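Local coordinates for protein glutamate--cysteine ligase GshA (Methylobacillus flagellatus KT, PDB 3K1T) that probably joins glutamate to cysteine to make gamma-glutamylcysteine, as a ligase of the glutamate--cysteine ligase family, at residues 141-146 with 151-156; 109-114 with 175-180; 43-48 with 67-72; 121-124 with 128-131. One frame throughout, in Å; residues are numbered along the deposited sequence. Where two conformers were deposited one is given.

Contact 3 closes first along the chain. It brings strand 45-52 of the antiparallel sheet that also holds strand 340-349 against the loop that follows strand 57-63. Contact 2 opens next at helix 109-124 and closes only at residues 175-180, some 60 residues later. Contacts 4 and 1 both lie within that span, one after the other. Contact 4 closes the short turn from the helix to strand 128-133. Contact 1 closes the hairpin 141-156. No two contacts cross. Helix 109-124 serves contacts 2 and 4, and its side chains also pack on contacts 1 and 3. Contacts 1, 2 and 4 all reach the mixed sheet, where strands 128-133 and 151-160 are neighbours.

Contact 1: residues 141-146 with 151-156; sequences PTFLET and SILLEP
Leu153 holds its CG anti to the backbone N (chi1 170°), while Phe143 on the facing strand sets its ring anti to the carbonyl carbon (chi1 -69°). These torsions bring Leu153 CD1 over one face of the Phe143 ring, near its centre. The CH-pi contact is 3.8 Å from Leu153 CD1 to the centroid of the Phe143 ring, 11° off the ring normal. The same methyl reaches along to Pro141, with Leu153 CD1 to Pro141 CB at 4.0 Å. Ser151 OG lies at the edge of the ring, 4.1 Å from Phe143 CD2. The segments are the two arms of an antiparallel beta hairpin in the mixed sheet. Phe143 and Leu153 form a non-hydrogen-bonded pair, with hydrogen-bonded pairs before and after it. In one, Thr142 N gives a bond of 2.8 Å to Leu154 O, and Leu154 N answers to Thr142 O. In the other, Leu144 N bonds Ile152 O at 2.9 Å, and Ile152 N returns to Leu144 O. Leu144 and Leu154 share the other face of the hairpin, where Leu144 CD1 meets Leu154 CD1 at 3.7 Å. Helix 109-124 packs on that face, with Leu112 touching both Leu144 and Ile152.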
# COMPACT_ATOMS: atom_id res chain seq x y z
N PRO A 141 26.77 10.42 21.31
CA PRO A 141 26.47 10.16 19.89
C PRO A 141 27.61 9.41 19.22
O PRO A 141 28.78 9.81 19.35
CB PRO A 141 26.30 11.56 19.31
CG PRO A 141 25.92 12.43 20.50
CD PRO A 141 26.74 11.86 21.62
N THR A 142 27.28 8.32 18.55
CA THR A 142 28.26 7.38 18.04
C THR A 142 27.88 7.00 16.61
O THR A 142 26.77 6.52 16.35
CB THR A 142 28.29 6.13 18.91
OG1 THR A 142 28.60 6.51 20.25
CG2 THR A 142 29.33 5.10 18.40
N PHE A 143 28.80 7.26 15.68
CA PHE A 143 28.57 6.94 14.26
C PHE A 143 29.16 5.58 13.99
O PHE A 143 30.35 5.35 14.31
CB PHE A 143 29.26 7.96 13.35
CG PHE A 143 28.63 9.33 13.39
CD1 PHE A 143 28.98 10.23 14.36
CD2 PHE A 143 27.66 9.70 12.46
CE1 PHE A 143 28.39 11.48 14.41
CE2 PHE A 143 27.08 10.96 12.49
CZ PHE A 143 27.45 11.84 13.47
N LEU A 144 28.35 4.67 13.45
CA LEU A 144 28.79 3.31 13.13
C LEU A 144 28.67 3.05 11.62
O LEU A 144 27.63 3.24 11.02
CB LEU A 144 27.98 2.28 13.89
CG LEU A 144 28.03 2.33 15.43
CD1 LEU A 144 27.09 1.30 16.00
CD2 LEU A 144 29.46 2.13 15.97
N GLU A 145 29.76 2.58 11.03
CA GLU A 145 29.83 2.35 9.59
C GLU A 145 29.09 1.09 9.19
O GLU A 145 29.23 0.07 9.85
CB GLU A 145 31.29 2.15 9.21
CG GLU A 145 32.14 3.35 9.49
CD GLU A 145 32.22 4.24 8.28
OE1 GLU A 145 31.14 4.55 7.72
OE2 GLU A 145 33.36 4.60 7.89
N THR A 146 28.31 1.15 8.12
CA THR A 146 27.68 -0.06 7.59
C THR A 146 28.58 -0.75 6.52
O THR A 146 28.20 -1.78 5.96
CB THR A 146 26.31 0.23 7.02
OG1 THR A 146 26.39 1.42 6.25
CG2 THR A 146 25.30 0.52 8.11
N SER A 151 26.62 5.28 7.16
CA SER A 151 26.72 5.04 8.58
C SER A 151 25.39 5.37 9.25
O SER A 151 24.54 6.03 8.67
CB SER A 151 27.88 5.85 9.16
OG SER A 151 27.54 7.21 9.17
N ILE A 152 25.20 4.85 10.45
CA ILE A 152 24.06 5.22 11.23
C ILE A 152 24.59 5.93 12.49
O ILE A 152 25.73 5.71 12.93
CB ILE A 152 23.13 4.04 11.55
CG1 ILE A 152 23.74 3.10 12.57
CG2 ILE A 152 22.73 3.23 10.27
CD1 ILE A 152 22.75 2.05 13.06
N LEU A 153 23.76 6.80 13.03
CA LEU A 153 24.10 7.58 14.23
C LEU A 153 23.27 7.02 15.38
O LEU A 153 22.04 7.07 15.32
CB LEU A 153 23.74 9.04 14.01
CG LEU A 153 23.82 9.94 15.25
CD1 LEU A 153 25.22 9.92 15.85
CD2 LEU A 153 23.38 11.35 14.91
N LEU A 154 23.95 6.50 16.41
CA LEU A 154 23.31 6.02 17.64
C LEU A 154 23.51 7.05 18.71
O LEU A 154 24.64 7.54 18.89
CB LEU A 154 23.93 4.72 18.15
CG LEU A 154 23.87 3.40 17.39
CD1 LEU A 154 24.37 2.27 18.30
CD2 LEU A 154 22.49 3.09 16.89
N GLU A 155 22.43 7.38 19.40
CA GLU A 155 22.46 8.36 20.47
C GLU A 155 21.93 7.71 21.76
O GLU A 155 20.91 6.99 21.71
CB GLU A 155 21.62 9.57 20.09
CG GLU A 155 22.03 10.27 18.78
CD GLU A 155 20.98 11.28 18.31
OE1 GLU A 155 20.77 12.27 19.07
OE2 GLU A 155 20.40 11.10 17.19
N PRO A 156 22.60 7.94 22.90
CA PRO A 156 22.07 7.35 24.13
C PRO A 156 20.69 7.92 24.54
O PRO A 156 20.53 9.11 24.58
CB PRO A 156 23.14 7.71 25.18
CG PRO A 156 23.75 8.94 24.68
CD PRO A 156 23.78 8.77 23.16

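Contact 2: residues 109-114 with 175-180; sequences TFYLRN and LLNNDL
Tyr111 OH donates a hydrogen bond of 2.7 Å to Asn177 OD1. Asn114 ND2 gives Asn177 OD1 a second, longer bond of 3.2 Å. One buried carbonyl oxygen is thus gripped by two donors from one helix. Asn177 OD1 sits at the edge of the tyrosine ring, and the ring and the Asn177 amide are nearly coplanar, their planes 11° apart. The Tyr111 ring reaches across because its CG stands anti to the backbone N (chi1 -178°). The two donors come from helix 109-124, which follows strand 97-102 in a beta-alpha-beta unit. Asn177 belongs to segment 175-180, whose strand runs parallel to strand 97-102 and next to it. A leucine in place of Asn177 would probably leave Tyr111 OH and Asn114 ND2 without their shared acceptor and Pro66 O without the donor ND2. Further out, Tyr111 OH is also bonded to Glu103 N. Asn114 OD1 takes the backbone N of Phe69, which fixes the rotation of its amide from the other end. Beyond Asn177 the chain bends in an Asx turn, with Leu180 N bonded to Asn178 OD1 at 3.0 Å.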
# COMPACT_ATOMS: atom_id res chain seq x y z
N THR A 109 27.36 -5.99 11.23
CA THR A 109 27.22 -5.10 10.06
C THR A 109 25.86 -5.27 9.40
O THR A 109 25.25 -4.27 8.98
CB THR A 109 28.36 -5.34 9.01
OG1 THR A 109 29.59 -4.88 9.58
CG2 THR A 109 28.11 -4.56 7.70
N PHE A 110 25.38 -6.52 9.32
CA PHE A 110 24.08 -6.78 8.74
C PHE A 110 22.94 -6.19 9.57
O PHE A 110 21.98 -5.68 8.98
CB PHE A 110 23.85 -8.27 8.51
CG PHE A 110 24.86 -8.90 7.59
CD1 PHE A 110 25.21 -8.29 6.40
CD2 PHE A 110 25.48 -10.07 7.95
CE1 PHE A 110 26.14 -8.86 5.56
CE2 PHE A 110 26.44 -10.65 7.10
CZ PHE A 110 26.76 -10.04 5.91
N TYR A 111 23.03 -6.29 10.90
CA TYR A 111 22.05 -5.68 11.78
C TYR A 111 22.05 -4.13 11.59
O TYR A 111 21.00 -3.52 11.49
CB TYR A 111 22.21 -6.07 13.27
CG TYR A 111 21.09 -5.41 14.03
CD1 TYR A 111 19.77 -5.80 13.83
CD2 TYR A 111 21.33 -4.30 14.85
CE1 TYR A 111 18.72 -5.15 14.44
CE2 TYR A 111 20.27 -3.66 15.51
CZ TYR A 111 18.96 -4.08 15.28
OH TYR A 111 17.87 -3.44 15.83
N LEU A 112 23.22 -3.52 11.50
CA LEU A 112 23.30 -2.07 11.24
C LEU A 112 22.72 -1.71 9.87
O LEU A 112 22.06 -0.69 9.72
CB LEU A 112 24.72 -1.57 11.36
CG LEU A 112 25.37 -1.77 12.75
CD1 LEU A 112 26.86 -1.31 12.71
CD2 LEU A 112 24.56 -1.07 13.85
N ARG A 113 22.93 -2.54 8.86
CA ARG A 113 22.27 -2.34 7.57
C ARG A 113 20.75 -2.43 7.66
O ARG A 113 20.04 -1.65 6.99
CB ARG A 113 22.79 -3.32 6.51
CG ARG A 113 24.25 -3.08 6.20
CD ARG A 113 24.82 -4.15 5.30
NE ARG A 113 26.22 -3.84 5.07
CZ ARG A 113 27.08 -4.61 4.41
NH1 ARG A 113 26.69 -5.77 3.89
NH2 ARG A 113 28.34 -4.20 4.27
N ASN A 114 20.26 -3.36 8.47
CA ASN A 114 18.82 -3.41 8.77
C ASN A 114 18.32 -2.10 9.37
O ASN A 114 17.29 -1.56 8.97
CB ASN A 114 18.52 -4.55 9.72
CG ASN A 114 17.20 -4.42 10.39
OD1 ASN A 114 16.13 -4.63 9.76
ND2 ASN A 114 17.23 -4.07 11.71
N LEU A 175 9.39 3.14 18.73
CA LEU A 175 9.35 1.88 18.01
C LEU A 175 10.48 0.99 18.46
O LEU A 175 11.65 1.36 18.36
CB LEU A 175 9.41 2.10 16.49
CG LEU A 175 9.38 0.85 15.62
CD1 LEU A 175 8.03 0.09 15.78
CD2 LEU A 175 9.61 1.17 14.09
N LEU A 176 10.12 -0.16 19.01
CA LEU A 176 11.10 -1.17 19.37
C LEU A 176 11.54 -2.02 18.18
O LEU A 176 10.72 -2.68 17.54
CB LEU A 176 10.54 -2.09 20.45
CG LEU A 176 10.11 -1.43 21.74
CD1 LEU A 176 9.30 -2.45 22.59
CD2 LEU A 176 11.36 -0.88 22.48
N ASN A 177 12.84 -2.03 17.91
CA ASN A 177 13.46 -3.04 17.04
C ASN A 177 14.39 -3.93 17.88
O ASN A 177 15.36 -4.49 17.38
CB ASN A 177 14.19 -2.39 15.87
CG ASN A 177 14.47 -3.35 14.74
OD1 ASN A 177 15.64 -3.63 14.41
ND2 ASN A 177 13.39 -3.89 14.15
N ASN A 178 14.05 -4.04 19.17
CA ASN A 178 14.80 -4.78 20.20
C ASN A 178 13.71 -5.61 20.91
O ASN A 178 12.72 -5.04 21.39
CB ASN A 178 15.41 -3.76 21.15
CG ASN A 178 16.20 -4.38 22.29
OD1 ASN A 178 15.81 -5.42 22.86
ND2 ASN A 178 17.33 -3.75 22.62
N ASP A 179 13.83 -6.93 20.91
CA ASP A 179 12.74 -7.76 21.39
C ASP A 179 12.63 -7.81 22.93
O ASP A 179 11.66 -8.37 23.46
CB ASP A 179 12.79 -9.18 20.78
CG ASP A 179 13.92 -10.02 21.30
OD1 ASP A 179 14.58 -9.68 22.30
OD2 ASP A 179 14.15 -11.05 20.65
N LEU A 180 13.57 -7.21 23.65
CA LEU A 180 13.49 -7.10 25.12
C LEU A 180 13.27 -8.50 25.79
O LEU A 180 12.69 -8.61 26.89
CB LEU A 180 12.42 -6.09 25.54
CG LEU A 180 12.56 -4.63 25.02
CD1 LEU A 180 11.50 -3.70 25.54
CD2 LEU A 180 13.96 -4.05 25.32

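Contact 3: residues 43-48 with 67-72; sequences PFYASV and GGFNNL. With SO4 (sulfate ion), chain B.
Tyr45 and Phe69 meet through their ring carbons. The Tyr45 CB is directed toward segment 67-72. Its CG lies between the backbone N and the carbonyl carbon (chi1 62°), which carries the ring to Phe69. CG lies at the edge of the Phe44 ring. Phe44 CD2 stands 4.0 Å above one face of the Tyr45 ring, offset toward the rim. Farther along, Tyr45 CD2 touches Phe69 CZ at 3.5 Å, and Tyr45 CE2 lies 3.9 Å from Phe69 CE2. The two rings are tilted 28° and slid apart, with centroids 5.7 Å from each other, and they barely overlap. At the tip, Tyr45 OH bonds Leu176 O and Asn177 ND2. With alanine at Tyr45 the ring and hydroxyl are gone, which is likely to open a gap beside Phe69 and leave Leu176 O without this partner. A sulfate, probably from the crystallisation liquor, bridges the segments nearby. Ser47 OG donates to its O2 at 2.8 Å, and Gly67 N to its O4 at 2.8 Å. Arg359 and Asn63 also bind it. Strand 45-52 lies between strands 57-63 and 340-349 in one antiparallel sheet. The Phe69 ring meets Tyr347 of strand 340-349 edge-to-face, and helix 109-124 packs Leu118 on Tyr45 and Ile121 on Phe69.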
# COMPACT_ATOMS: atom_id res chain seq x y z
N PRO A 43 -0.15 -5.75 14.26
CA PRO A 43 1.04 -5.06 14.75
C PRO A 43 1.56 -4.06 13.70
O PRO A 43 1.22 -4.16 12.52
CB PRO A 43 2.10 -6.19 14.90
CG PRO A 43 1.36 -7.43 14.78
CD PRO A 43 0.12 -7.17 14.02
N PHE A 44 2.43 -3.16 14.14
CA PHE A 44 3.08 -2.19 13.25
C PHE A 44 3.86 -2.92 12.15
O PHE A 44 3.79 -2.56 10.96
CB PHE A 44 4.03 -1.26 14.08
CG PHE A 44 4.60 -0.13 13.29
CD1 PHE A 44 3.93 1.08 13.22
CD2 PHE A 44 5.81 -0.27 12.62
CE1 PHE A 44 4.41 2.12 12.46
CE2 PHE A 44 6.32 0.78 11.86
CZ PHE A 44 5.61 1.98 11.78
N TYR A 45 4.64 -3.94 12.56
CA TYR A 45 5.42 -4.76 11.67
C TYR A 45 5.65 -6.16 12.24
O TYR A 45 5.45 -6.39 13.43
CB TYR A 45 6.73 -4.08 11.21
CG TYR A 45 7.78 -3.71 12.24
CD1 TYR A 45 7.69 -4.06 13.61
CD2 TYR A 45 8.89 -2.96 11.85
CE1 TYR A 45 8.68 -3.66 14.54
CE2 TYR A 45 9.89 -2.59 12.74
CZ TYR A 45 9.79 -2.94 14.09
OH TYR A 45 10.82 -2.56 14.94
N ALA A 46 6.05 -7.09 11.37
CA ALA A 46 6.27 -8.47 11.77
C ALA A 46 6.92 -9.26 10.65
O ALA A 46 6.79 -8.92 9.46
CB ALA A 46 4.92 -9.13 12.16
N SER A 47 7.58 -10.35 11.03
CA SER A 47 8.04 -11.33 10.05
C SER A 47 7.67 -12.73 10.51
O SER A 47 7.63 -13.01 11.73
CB SER A 47 9.54 -11.24 9.79
OG SER A 47 10.30 -11.57 10.91
N VAL A 48 7.35 -13.60 9.55
CA VAL A 48 7.00 -14.97 9.86
C VAL A 48 7.83 -15.91 9.00
O VAL A 48 7.85 -15.76 7.77
CB VAL A 48 5.47 -15.24 9.65
CG1 VAL A 48 5.15 -16.73 9.83
CG2 VAL A 48 4.63 -14.38 10.61
N GLY A 67 14.35 -7.95 11.89
CA GLY A 67 15.68 -7.37 11.78
C GLY A 67 16.41 -7.58 10.47
O GLY A 67 17.63 -7.50 10.43
N GLY A 68 15.66 -7.85 9.40
CA GLY A 68 16.23 -8.11 8.10
C GLY A 68 15.64 -7.21 7.01
O GLY A 68 15.53 -7.62 5.85
N PHE A 69 15.31 -5.97 7.35
CA PHE A 69 14.79 -5.01 6.35
C PHE A 69 15.73 -4.72 5.19
O PHE A 69 15.28 -4.35 4.10
CB PHE A 69 14.33 -3.70 7.03
CG PHE A 69 13.00 -3.83 7.72
CD1 PHE A 69 11.83 -3.68 7.00
CD2 PHE A 69 12.93 -4.13 9.06
CE1 PHE A 69 10.58 -3.85 7.63
CE2 PHE A 69 11.71 -4.30 9.70
CZ PHE A 69 10.52 -4.18 8.98
N ASN A 70 17.02 -4.89 5.40
CA ASN A 70 17.99 -4.69 4.35
C ASN A 70 17.98 -5.81 3.29
O ASN A 70 18.61 -5.67 2.26
CB ASN A 70 19.38 -4.60 4.96
CG ASN A 70 19.77 -5.84 5.77
OD1 ASN A 70 19.11 -6.19 6.74
ND2 ASN A 70 20.90 -6.48 5.39
N ASN A 71 17.27 -6.90 3.57
CA ASN A 71 17.19 -8.05 2.67
C ASN A 71 16.01 -8.01 1.73
O ASN A 71 15.85 -8.90 0.89
CB ASN A 71 17.10 -9.37 3.46
CG ASN A 71 18.29 -9.59 4.40
OD1 ASN A 71 19.40 -9.19 4.11
ND2 ASN A 71 18.04 -10.32 5.50
N LEU A 72 15.15 -7.01 1.91
CA LEU A 72 13.97 -6.84 1.09
C LEU A 72 14.34 -6.38 -0.30
O LEU A 72 15.34 -5.69 -0.51
CB LEU A 72 12.95 -5.87 1.73
CG LEU A 72 12.39 -6.33 3.08
CD1 LEU A 72 11.44 -5.28 3.65
CD2 LEU A 72 11.68 -7.73 3.04
S SO4 B . 13.88 -11.67 11.11
O1 SO4 B . 14.75 -12.26 10.13
O2 SO4 B . 12.94 -11.03 10.24
O3 SO4 B . 13.21 -12.65 11.93
O4 SO4 B . 14.61 -10.69 11.95

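Contact 4: residues 121-124 with 128-131; sequences ILRQ and EVRI. With SO4 (sulfate ion), chain D.
Arg123 and Val129 cross at an angle, the arginine chain running past the valine to reach its carbonyl. The Arg123 chain is extended from CG to NE. Its early part lies against the valine, with Arg123 CG 4.0 Å from Val129 CG2. Its guanidinium then turns an edge to the strand. Arg123 NH2 donates to Val129 O at 2.9 Å in a nearly straight bond, 167° at the hydrogen. The oxygen lies close to the guanidinium plane, but the donor stands above the carbonyl plane of Val129, 36° out of it. Leu122 approaches the same valine from the helix, with Leu122 CB 3.7 Å from Val129 CG2. Val129 CG2 is turned to the helix because Val129 CG1 takes the place anti to the backbone N (chi1 179°). The two segments belong to the beta-alpha-beta unit of strand 97-102, helix 109-124 and strand 128-133, where the helix links two parallel neighbouring strands. This contact lies at the turn that leads out of the helix into the second strand. A water adds a second link: it accepts from Val129 N at 2.9 Å and, weakly, from Arg123 NE. On another edge of the guanidinium, Arg123 NH1 holds a sulfate with two bonds, 3.0 Å to its O4 and 3.1 Å to its O3. The ion probably comes from the crystallisation liquor, and His120 ND1 binds it as well. The CB of Arg130 is directed away from the helix; farther out, its NE forms a salt bridge with Glu155 OE2 of the neighbouring strand 151-160.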
# COMPACT_ATOMS: atom_id res chain seq x y z
N ILE A 121 12.78 3.54 5.35
CA ILE A 121 11.33 3.33 5.13
C ILE A 121 10.49 4.28 5.96
O ILE A 121 9.54 4.89 5.48
CB ILE A 121 10.91 1.86 5.41
CG1 ILE A 121 11.53 0.92 4.37
CG2 ILE A 121 9.35 1.69 5.46
CD1 ILE A 121 11.63 -0.55 4.92
N LEU A 122 10.83 4.41 7.25
CA LEU A 122 10.05 5.22 8.17
C LEU A 122 10.14 6.72 7.82
O LEU A 122 9.15 7.43 7.96
CB LEU A 122 10.52 4.98 9.62
CG LEU A 122 10.33 3.54 10.16
CD1 LEU A 122 11.14 3.35 11.45
CD2 LEU A 122 8.88 3.21 10.37
N ARG A 123 11.30 7.19 7.36
CA ARG A 123 11.46 8.57 6.90
C ARG A 123 10.65 8.82 5.62
O ARG A 123 10.03 9.90 5.47
CB ARG A 123 12.94 8.90 6.65
CG ARG A 123 13.71 9.06 8.00
CD ARG A 123 15.18 9.40 7.80
NE ARG A 123 15.80 9.56 9.12
CZ ARG A 123 17.06 9.30 9.42
NH1 ARG A 123 17.91 8.85 8.50
NH2 ARG A 123 17.49 9.49 10.68
N GLN A 124 10.71 7.88 4.70
CA GLN A 124 9.88 7.96 3.47
C GLN A 124 8.38 7.95 3.77
O GLN A 124 7.59 8.52 3.02
CB GLN A 124 10.23 6.88 2.46
CG GLN A 124 11.71 6.90 1.94
CD GLN A 124 11.95 7.88 0.84
OE1 GLN A 124 12.02 9.08 1.06
NE2 GLN A 124 12.05 7.37 -0.36
N GLU A 128 9.98 12.02 11.19
CA GLU A 128 11.33 12.40 11.60
C GLU A 128 11.77 11.30 12.55
O GLU A 128 11.09 11.06 13.56
CB GLU A 128 11.27 13.79 12.26
CG GLU A 128 12.59 14.36 12.66
CD GLU A 128 12.43 15.68 13.49
OE1 GLU A 128 11.39 16.39 13.31
OE2 GLU A 128 13.35 15.96 14.32
N VAL A 129 12.87 10.61 12.24
CA VAL A 129 13.25 9.39 12.98
C VAL A 129 14.67 9.58 13.50
O VAL A 129 15.52 10.08 12.77
CB VAL A 129 13.26 8.15 12.07
CG1 VAL A 129 13.68 6.86 12.84
CG2 VAL A 129 11.89 7.98 11.39
N ARG A 130 14.91 9.20 14.76
CA ARG A 130 16.25 9.17 15.34
C ARG A 130 16.40 7.84 16.06
O ARG A 130 15.41 7.24 16.50
CB ARG A 130 16.42 10.34 16.33
CG ARG A 130 16.34 11.74 15.68
CD ARG A 130 17.72 12.20 15.19
NE ARG A 130 18.51 12.70 16.33
CZ ARG A 130 18.30 13.87 16.94
NH1 ARG A 130 17.38 14.73 16.48
NH2 ARG A 130 19.03 14.22 17.99
N ILE A 131 17.65 7.40 16.20
CA ILE A 131 17.95 6.10 16.75
C ILE A 131 18.47 6.27 18.18
O ILE A 131 19.53 6.84 18.42
CB ILE A 131 18.99 5.36 15.92
CG1 ILE A 131 18.50 5.23 14.47
CG2 ILE A 131 19.25 3.97 16.49
CD1 ILE A 131 19.59 4.94 13.49
S SO4 D . 17.44 8.05 4.89
O1 SO4 D . 18.38 7.32 4.07
O2 SO4 D . 16.13 8.25 4.24
O3 SO4 D . 17.30 7.13 6.02
O4 SO4 D . 17.87 9.31 5.49
O HOH W 1 14.45 11.84 10.17